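Local coordinates for putative enoyl-CoA hydratase/isomerase (Mycobacterium abscessus, PDB 4MI2), which probably isomerises a CoA thioester of phenylacetate degradation, as a member of the enoyl-CoA hydratase/isomerase (crotonase) family, at residues I128-Q133 against D197-V202; D173-P178 against W183-E188. One frame throughout, in Å; residues are numbered along the deposited sequence.

Contact 1: residues I128-Q133 against D197-V202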
ATOM      1  N   ILE B 128     -13.116   1.020 -11.209  1.00 17.87           N
ATOM      2  CA  ILE B 128     -14.198   0.686 -10.274  1.00 18.21           C
ATOM      3  C   ILE B 128     -14.663  -0.720 -10.606  1.00 18.31           C
ATOM      4  O   ILE B 128     -14.912  -1.038 -11.767  1.00 18.32           O
ATOM      5  CB  ILE B 128     -15.407   1.658 -10.395  1.00 18.48           C
ATOM      6  CG1 ILE B 128     -14.968   3.128 -10.306  1.00 18.59           C
ATOM      7  CG2 ILE B 128     -16.472   1.359  -9.333  1.00 18.74           C
ATOM      8  CD1 ILE B 128     -14.476   3.561  -8.940  1.00 18.69           C
ATOM      9  N   ARG B 129     -14.787  -1.550  -9.580  1.00 18.66           N
ATOM     10  CA  ARG B 129     -15.065  -2.977  -9.726  1.00 18.86           C
ATOM     11  C   ARG B 129     -16.314  -3.313  -8.927  1.00 19.13           C
ATOM     12  O   ARG B 129     -16.342  -3.132  -7.711  1.00 19.09           O
ATOM     13  CB  ARG B 129     -13.881  -3.811  -9.205  1.00 18.92           C
ATOM     14  CG  ARG B 129     -12.766  -4.048 -10.219  1.00 18.82           C
ATOM     15  CD  ARG B 129     -11.491  -4.576  -9.560  1.00 18.89           C
ATOM     16  NE  ARG B 129     -10.906  -3.556  -8.696  1.00 18.96           N
ATOM     17  CZ  ARG B 129     -10.157  -2.543  -9.112  1.00 18.81           C
ATOM     18  NH1 ARG B 129      -9.828  -2.415 -10.390  1.00 18.83           N
ATOM     19  NH2 ARG B 129      -9.725  -1.659  -8.235  1.00 18.98           N
ATOM     20  N   ILE B 130     -17.341  -3.789  -9.622  1.00 19.32           N
ATOM     21  CA  ILE B 130     -18.584  -4.215  -8.993  1.00 19.78           C
ATOM     22  C   ILE B 130     -18.718  -5.735  -9.129  1.00 19.81           C
ATOM     23  O   ILE B 130     -18.717  -6.263 -10.234  1.00 19.38           O
ATOM     24  CB  ILE B 130     -19.812  -3.568  -9.667  1.00 20.07           C
ATOM     25  CG1 ILE B 130     -19.642  -2.044  -9.824  1.00 20.17           C
ATOM     26  CG2 ILE B 130     -21.075  -3.918  -8.900  1.00 20.49           C
ATOM     27  CD1 ILE B 130     -19.604  -1.274  -8.519  1.00 20.52           C
ATOM     28  N   ALA B 131     -18.846  -6.431  -8.006  1.00 20.21           N
ATOM     29  CA  ALA B 131     -18.903  -7.885  -8.021  1.00 20.64           C
ATOM     30  C   ALA B 131     -20.272  -8.402  -7.613  1.00 21.43           C
ATOM     31  O   ALA B 131     -20.930  -7.836  -6.735  1.00 21.71           O
ATOM     32  CB  ALA B 131     -17.835  -8.465  -7.102  1.00 20.56           C
ATOM     33  N   GLY B 132     -20.690  -9.485  -8.265  1.00 21.98           N
ATOM     34  CA  GLY B 132     -21.886 -10.211  -7.872  1.00 22.92           C
ATOM     35  C   GLY B 132     -21.564 -11.063  -6.660  1.00 23.61           C
ATOM     36  O   GLY B 132     -20.399 -11.394  -6.426  1.00 23.23           O
ATOM     37  N   GLN B 133     -22.594 -11.429  -5.903  1.00 24.62           N
ATOM     38  CA  GLN B 133     -22.409 -12.144  -4.637  1.00 25.45           C
ATOM     39  C   GLN B 133     -21.658 -13.468  -4.804  1.00 25.80           C
ATOM     40  O   GLN B 133     -20.985 -13.900  -3.876  1.00 25.78           O
ATOM     41  CB  GLN B 133     -23.755 -12.375  -3.920  1.00 25.91           C
ATOM     42  N   ASP B 197     -25.939  -4.328 -14.263  1.00 25.68           N
ATOM     43  CA  ASP B 197     -26.908  -3.246 -14.078  1.00 26.48           C
ATOM     44  C   ASP B 197     -26.300  -2.119 -13.256  1.00 25.95           C
ATOM     45  O   ASP B 197     -26.373  -0.952 -13.640  1.00 26.26           O
ATOM     46  CB  ASP B 197     -28.196  -3.732 -13.401  1.00 27.67           C
ATOM     47  CG  ASP B 197     -29.035  -4.632 -14.300  1.00 28.49           C
ATOM     48  OD1 ASP B 197     -28.887  -4.593 -15.549  1.00 28.41           O
ATOM     49  OD2 ASP B 197     -29.853  -5.390 -13.740  1.00 29.74           O
ATOM     50  N   VAL B 198     -25.686  -2.474 -12.133  1.00 25.08           N
ATOM     51  CA  VAL B 198     -25.105  -1.471 -11.238  1.00 24.53           C
ATOM     52  C   VAL B 198     -23.914  -0.784 -11.902  1.00 23.61           C
ATOM     53  O   VAL B 198     -23.789   0.447 -11.844  1.00 23.67           O
ATOM     54  CB  VAL B 198     -24.710  -2.089  -9.886  1.00 24.21           C
ATOM     55  CG1 VAL B 198     -23.960  -1.088  -9.022  1.00 24.02           C
ATOM     56  CG2 VAL B 198     -25.960  -2.590  -9.174  1.00 24.85           C
ATOM     57  N   ALA B 199     -23.066  -1.569 -12.556  1.00 22.71           N
ATOM     58  CA  ALA B 199     -21.924  -1.015 -13.292  1.00 22.31           C
ATOM     59  C   ALA B 199     -22.361   0.001 -14.362  1.00 22.71           C
ATOM     60  O   ALA B 199     -21.750   1.064 -14.509  1.00 22.46           O
ATOM     61  CB  ALA B 199     -21.115  -2.133 -13.924  1.00 21.83           C
ATOM     62  N   ASN B 200     -23.418  -0.337 -15.101  1.00 23.08           N
ATOM     63  CA  ASN B 200     -23.989   0.566 -16.101  1.00 23.32           C
ATOM     64  C   ASN B 200     -24.506   1.850 -15.484  1.00 23.60           C
ATOM     65  O   ASN B 200     -24.323   2.916 -16.068  1.00 23.84           O
ATOM     66  CB  ASN B 200     -25.114  -0.122 -16.891  1.00 23.74           C
ATOM     67  CG  ASN B 200     -24.590  -1.137 -17.896  1.00 23.35           C
ATOM     68  OD1 ASN B 200     -23.438  -1.082 -18.314  1.00 23.02           O
ATOM     69  ND2 ASN B 200     -25.439  -2.069 -18.284  1.00 23.55           N
ATOM     70  N   SER B 201     -25.136   1.762 -14.311  1.00 23.61           N
ATOM     71  CA  SER B 201     -25.621   2.968 -13.628  1.00 23.98           C
ATOM     72  C   SER B 201     -24.457   3.834 -13.189  1.00 23.19           C
ATOM     73  O   SER B 201     -24.480   5.045 -13.379  1.00 23.27           O
ATOM     74  CB  SER B 201     -26.488   2.632 -12.417  1.00 24.73           C
ATOM     75  OG  SER B 201     -27.553   1.782 -12.800  1.00 26.05           O
ATOM     76  N   VAL B 202     -23.446   3.202 -12.598  1.00 22.26           N
ATOM     77  CA  VAL B 202     -22.251   3.907 -12.152  1.00 21.62           C
ATOM     78  C   VAL B 202     -21.556   4.564 -13.343  1.00 21.19           C
ATOM     79  O   VAL B 202     -21.245   5.752 -13.295  1.00 21.15           O
ATOM     80  CB  VAL B 202     -21.279   2.969 -11.392  1.00 21.22           C
ATOM     81  CG1 VAL B 202     -19.919   3.625 -11.189  1.00 20.91           C
ATOM     82  CG2 VAL B 202     -21.874   2.578 -10.046  1.00 21.52           C
TER
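Ile130 is the side chain through which strand 128-132 meets helix 195-207, and its two branches take different partners. CG2 lies 4.0 Å from Val198 CG1, the shortest approach between the segments, with the two side chains crossing at about a right angle. The branches are divided by the first torsion of Ile130: with chi1 at -49°, CG2 stands anti to the backbone N, and CG1 falls beside that N, where it faces the helix backbone. There CG1 comes to 4.3 Å from Ala199 CA and 4.4 Å from Ala199 CB. The small methyl of Ala199 lets the helix lie near the strand, as the 6.3 Å between Ile130 CA and Ala199 CA shows. This is helix-on-sheet packing in the crotonase fold: helix 195-207 covers one face of the mixed sheet, Ala199 also touching Val108 and Ala110 of strand 107-111 and Val57 of strand 55-60, while Val198 reaches Val190. Toward the ends the fit is looser. Ile128 and Val202 both direct their CB toward the other segment, yet Ile128 CG2 and Val202 CG1 come only to 4.5 Å of each other; Val202 also packs on Leu171 of the second subunit. On the solvent side, Asp197, Asn200 and Ser201 are exposed; Ser201 OG turns back to donate to Asp197 O at 3.1 Å, from the face of that carbonyl opposite Ser201 N.

Contact 2: residues D173-P178 against W183-E188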
ATOM      1  N   ASP B 173      -4.669 -19.570  -3.071  1.00 25.48           N
ATOM      2  CA  ASP B 173      -5.886 -19.208  -2.352  1.00 26.96           C
ATOM      3  C   ASP B 173      -6.875 -18.499  -3.276  1.00 26.94           C
ATOM      4  O   ASP B 173      -6.555 -17.467  -3.864  1.00 26.33           O
ATOM      5  CB  ASP B 173      -5.553 -18.287  -1.170  1.00 28.34           C
ATOM      6  CG  ASP B 173      -4.826 -19.001  -0.043  1.00 29.69           C
ATOM      7  OD1 ASP B 173      -4.608 -20.232  -0.119  1.00 31.30           O
ATOM      8  OD2 ASP B 173      -4.482 -18.319   0.939  1.00 31.18           O
ATOM      9  N   THR B 174      -8.067 -19.072  -3.405  1.00 27.57           N
ATOM     10  CA  THR B 174      -9.153 -18.468  -4.164  1.00 27.86           C
ATOM     11  C   THR B 174     -10.116 -17.790  -3.201  1.00 27.58           C
ATOM     12  O   THR B 174     -10.523 -18.393  -2.204  1.00 28.72           O
ATOM     13  CB  THR B 174      -9.906 -19.538  -4.962  1.00 28.82           C
ATOM     14  OG1 THR B 174      -9.034 -20.062  -5.968  1.00 29.34           O
ATOM     15  CG2 THR B 174     -11.149 -18.962  -5.642  1.00 29.56           C
ATOM     16  N   ILE B 175     -10.493 -16.547  -3.487  1.00 25.94           N
ATOM     17  CA  ILE B 175     -11.373 -15.818  -2.576  1.00 25.26           C
ATOM     18  C   ILE B 175     -12.751 -15.526  -3.160  1.00 24.72           C
ATOM     19  O   ILE B 175     -12.930 -15.424  -4.378  1.00 23.56           O
ATOM     20  CB  ILE B 175     -10.731 -14.511  -2.088  1.00 24.88           C
ATOM     21  CG1 ILE B 175     -10.440 -13.569  -3.255  1.00 24.27           C
ATOM     22  CG2 ILE B 175      -9.461 -14.822  -1.308  1.00 25.10           C
ATOM     23  CD1 ILE B 175     -10.295 -12.122  -2.840  1.00 24.33           C
ATOM     24  N   ASP B 176     -13.720 -15.389  -2.264  1.00 25.03           N
ATOM     25  CA  ASP B 176     -15.089 -15.085  -2.659  1.00 25.20           C
ATOM     26  C   ASP B 176     -15.363 -13.589  -2.523  1.00 24.85           C
ATOM     27  O   ASP B 176     -14.501 -12.829  -2.091  1.00 24.26           O
ATOM     28  CB  ASP B 176     -16.095 -15.935  -1.873  1.00 25.88           C
ATOM     29  CG  ASP B 176     -16.135 -15.608  -0.382  1.00 26.70           C
ATOM     30  OD1 ASP B 176     -15.519 -14.609   0.069  1.00 26.79           O
ATOM     31  OD2 ASP B 176     -16.808 -16.371   0.348  1.00 27.66           O
ATOM     32  N   ALA B 177     -16.564 -13.176  -2.910  1.00 25.30           N
ATOM     33  CA  ALA B 177     -16.886 -11.757  -3.030  1.00 25.59           C
ATOM     34  C   ALA B 177     -16.753 -10.973  -1.715  1.00 25.89           C
ATOM     35  O   ALA B 177     -16.161  -9.896  -1.705  1.00 25.68           O
ATOM     36  CB  ALA B 177     -18.273 -11.581  -3.637  1.00 25.91           C
ATOM     37  N   PRO B 178     -17.300 -11.501  -0.608  1.00 26.60           N
ATOM     38  CA  PRO B 178     -17.158 -10.734   0.648  1.00 27.17           C
ATOM     39  C   PRO B 178     -15.705 -10.591   1.144  1.00 26.58           C
ATOM     40  O   PRO B 178     -15.333  -9.530   1.650  1.00 26.49           O
ATOM     41  CB  PRO B 178     -18.027 -11.505   1.656  1.00 27.82           C
ATOM     42  CG  PRO B 178     -18.406 -12.794   0.989  1.00 28.02           C
ATOM     43  CD  PRO B 178     -18.232 -12.634  -0.486  1.00 27.03           C
ATOM     44  N   TRP B 183     -11.020  -7.060   1.605  1.00 23.52           N
ATOM     45  CA  TRP B 183      -9.615  -6.851   1.207  1.00 22.84           C
ATOM     46  C   TRP B 183      -9.377  -5.634   0.297  1.00 22.32           C
ATOM     47  O   TRP B 183      -8.228  -5.214   0.105  1.00 21.88           O
ATOM     48  CB  TRP B 183      -9.078  -8.095   0.505  1.00 22.52           C
ATOM     49  CG  TRP B 183      -8.816  -9.255   1.389  1.00 22.72           C
ATOM     50  CD1 TRP B 183      -9.176  -9.398   2.708  1.00 23.45           C
ATOM     51  CD2 TRP B 183      -8.162 -10.471   1.019  1.00 22.60           C
ATOM     52  NE1 TRP B 183      -8.761 -10.624   3.181  1.00 23.54           N
ATOM     53  CE2 TRP B 183      -8.136 -11.301   2.165  1.00 23.10           C
ATOM     54  CE3 TRP B 183      -7.573 -10.934  -0.161  1.00 22.31           C
ATOM     55  CZ2 TRP B 183      -7.560 -12.577   2.156  1.00 23.18           C
ATOM     56  CZ3 TRP B 183      -7.000 -12.207  -0.169  1.00 22.42           C
ATOM     57  CH2 TRP B 183      -6.999 -13.009   0.983  1.00 22.79           C
ATOM     58  N   GLY B 184     -10.454  -5.090  -0.270  1.00 22.35           N
ATOM     59  CA  GLY B 184     -10.383  -3.948  -1.187  1.00 22.08           C
ATOM     60  C   GLY B 184     -10.110  -4.327  -2.637  1.00 21.76           C
ATOM     61  O   GLY B 184      -9.708  -3.483  -3.432  1.00 21.11           O
ATOM     62  N   LEU B 185     -10.317  -5.598  -2.972  1.00 22.13           N
ATOM     63  CA  LEU B 185     -10.172  -6.076  -4.341  1.00 22.36           C
ATOM     64  C   LEU B 185     -11.314  -5.571  -5.223  1.00 22.74           C
ATOM     65  O   LEU B 185     -11.138  -5.408  -6.426  1.00 22.88           O
ATOM     66  CB  LEU B 185     -10.138  -7.603  -4.378  1.00 22.46           C
ATOM     67  CG  LEU B 185      -9.770  -8.219  -5.740  1.00 22.54           C
ATOM     68  CD1 LEU B 185      -8.302  -7.975  -6.065  1.00 22.53           C
ATOM     69  CD2 LEU B 185     -10.067  -9.709  -5.778  1.00 22.82           C
ATOM     70  N   VAL B 186     -12.485  -5.359  -4.628  1.00 23.09           N
ATOM     71  CA  VAL B 186     -13.627  -4.782  -5.338  1.00 23.61           C
ATOM     72  C   VAL B 186     -14.249  -3.686  -4.475  1.00 23.93           C
ATOM     73  O   VAL B 186     -14.086  -3.689  -3.252  1.00 24.02           O
ATOM     74  CB  VAL B 186     -14.692  -5.849  -5.702  1.00 23.86           C
ATOM     75  CG1 VAL B 186     -14.089  -6.912  -6.610  1.00 23.75           C
ATOM     76  CG2 VAL B 186     -15.302  -6.490  -4.457  1.00 24.14           C
ATOM     77  N   HIS B 187     -14.963  -2.761  -5.107  1.00 24.03           N
ATOM     78  CA  HIS B 187     -15.567  -1.643  -4.382  1.00 24.75           C
ATOM     79  C   HIS B 187     -16.922  -1.987  -3.780  1.00 25.75           C
ATOM     80  O   HIS B 187     -17.308  -1.415  -2.774  1.00 25.70           O
ATOM     81  CB  HIS B 187     -15.713  -0.435  -5.295  1.00 24.33           C
ATOM     82  CG  HIS B 187     -14.405   0.108  -5.767  1.00 24.31           C
ATOM     83  ND1 HIS B 187     -13.669  -0.485  -6.771  1.00 23.48           N
ATOM     84  CD2 HIS B 187     -13.686   1.176  -5.352  1.00 24.04           C
ATOM     85  CE1 HIS B 187     -12.559   0.198  -6.962  1.00 23.18           C
ATOM     86  NE2 HIS B 187     -12.546   1.212  -6.116  1.00 23.76           N
ATOM     87  N   GLU B 188     -17.633  -2.919  -4.402  1.00 26.85           N
ATOM     88  CA  GLU B 188     -19.026  -3.192  -4.060  1.00 28.58           C
ATOM     89  C   GLU B 188     -19.378  -4.629  -4.417  1.00 27.69           C
ATOM     90  O   GLU B 188     -18.930  -5.155  -5.438  1.00 27.49           O
ATOM     91  CB  GLU B 188     -19.942  -2.230  -4.835  1.00 30.37           C
ATOM     92  CG  GLU B 188     -21.417  -2.248  -4.432  1.00 32.90           C
ATOM     93  CD  GLU B 188     -21.768  -1.244  -3.348  1.00 35.56           C
ATOM     94  OE1 GLU B 188     -20.860  -0.841  -2.580  1.00 38.46           O
ATOM     95  OE2 GLU B 188     -22.957  -0.850  -3.265  1.00 37.24           O
TER
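Ile175 meets both Trp183 and Leu185, and apolar packing is the main kind of interaction here. Its CG2 methyl meets the outer carbons of the six-membered ring obliquely, 3.8 Å from Trp183 CZ3 and as close to CH2. The other branch runs on to CD1, which lies 3.8 Å from Leu185 CD2 and 4.0 Å from Trp183 CE3. One isoleucine thus spans both partners, and its torsions explain how: chi1 of 61° sets CG1 between the backbone N and the carbonyl carbon and leaves CG2 beside that N, while an extended chi2 of 159° carries CD1 onward to the leucine. A looser van der Waals contact follows, Val186 CG2 at 4.5 Å from Ala177 O. Phe137 of strand 136-138 touches Ile175, Leu185 and Val186, and helix 152-160 backs Trp183 and Leu185.

Polar interactions near the contact include those at the two ends of helix 177-183. Asp176 is its N-cap, the side chain capping a backbone N in the first turn, and OD1 is also hydrogen-bonded to Thr179 OG1. At the other end Gly184 takes a positive phi of 85° in a Schellman motif, which ends the helix and turns the chain toward Leu185. Trp183 also makes a cation-pi contact with Arg164.

Together these features describe helix 177-183 and its flanking chain, which lead from the small three-stranded sheet (strand 175-176) to strand 188-190 of the main sheet of the crotonase fold, entry and exit meeting through side chains. With no hydrogen bond or salt bridge between the two segments, their mutual association rests on the fit of largely buried hydrocarbon groups, while backbone capping marks the start and finish of the short helix.

Following the chain from the N terminus, strand 128-132 comes first, then segment 173-178, segment 183-188 and finally helix 195-207. Contact 1 closes the long loop, with 63 residues between its segments; contact 2 closes a short one around four helical residues and is nested inside it. Their centres lie 14 Å apart, yet they are joined directly: Ala131 N to Glu188 O at 2.9 Å and Arg129 O to His187 N at 3.0 Å are probable hydrogen bonds. Strand 128-132 therefore ties the covering helix on one side to the returning chain that enters strand 188-190, outermost in this chain's sheet. Both contacts also touch the second subunit.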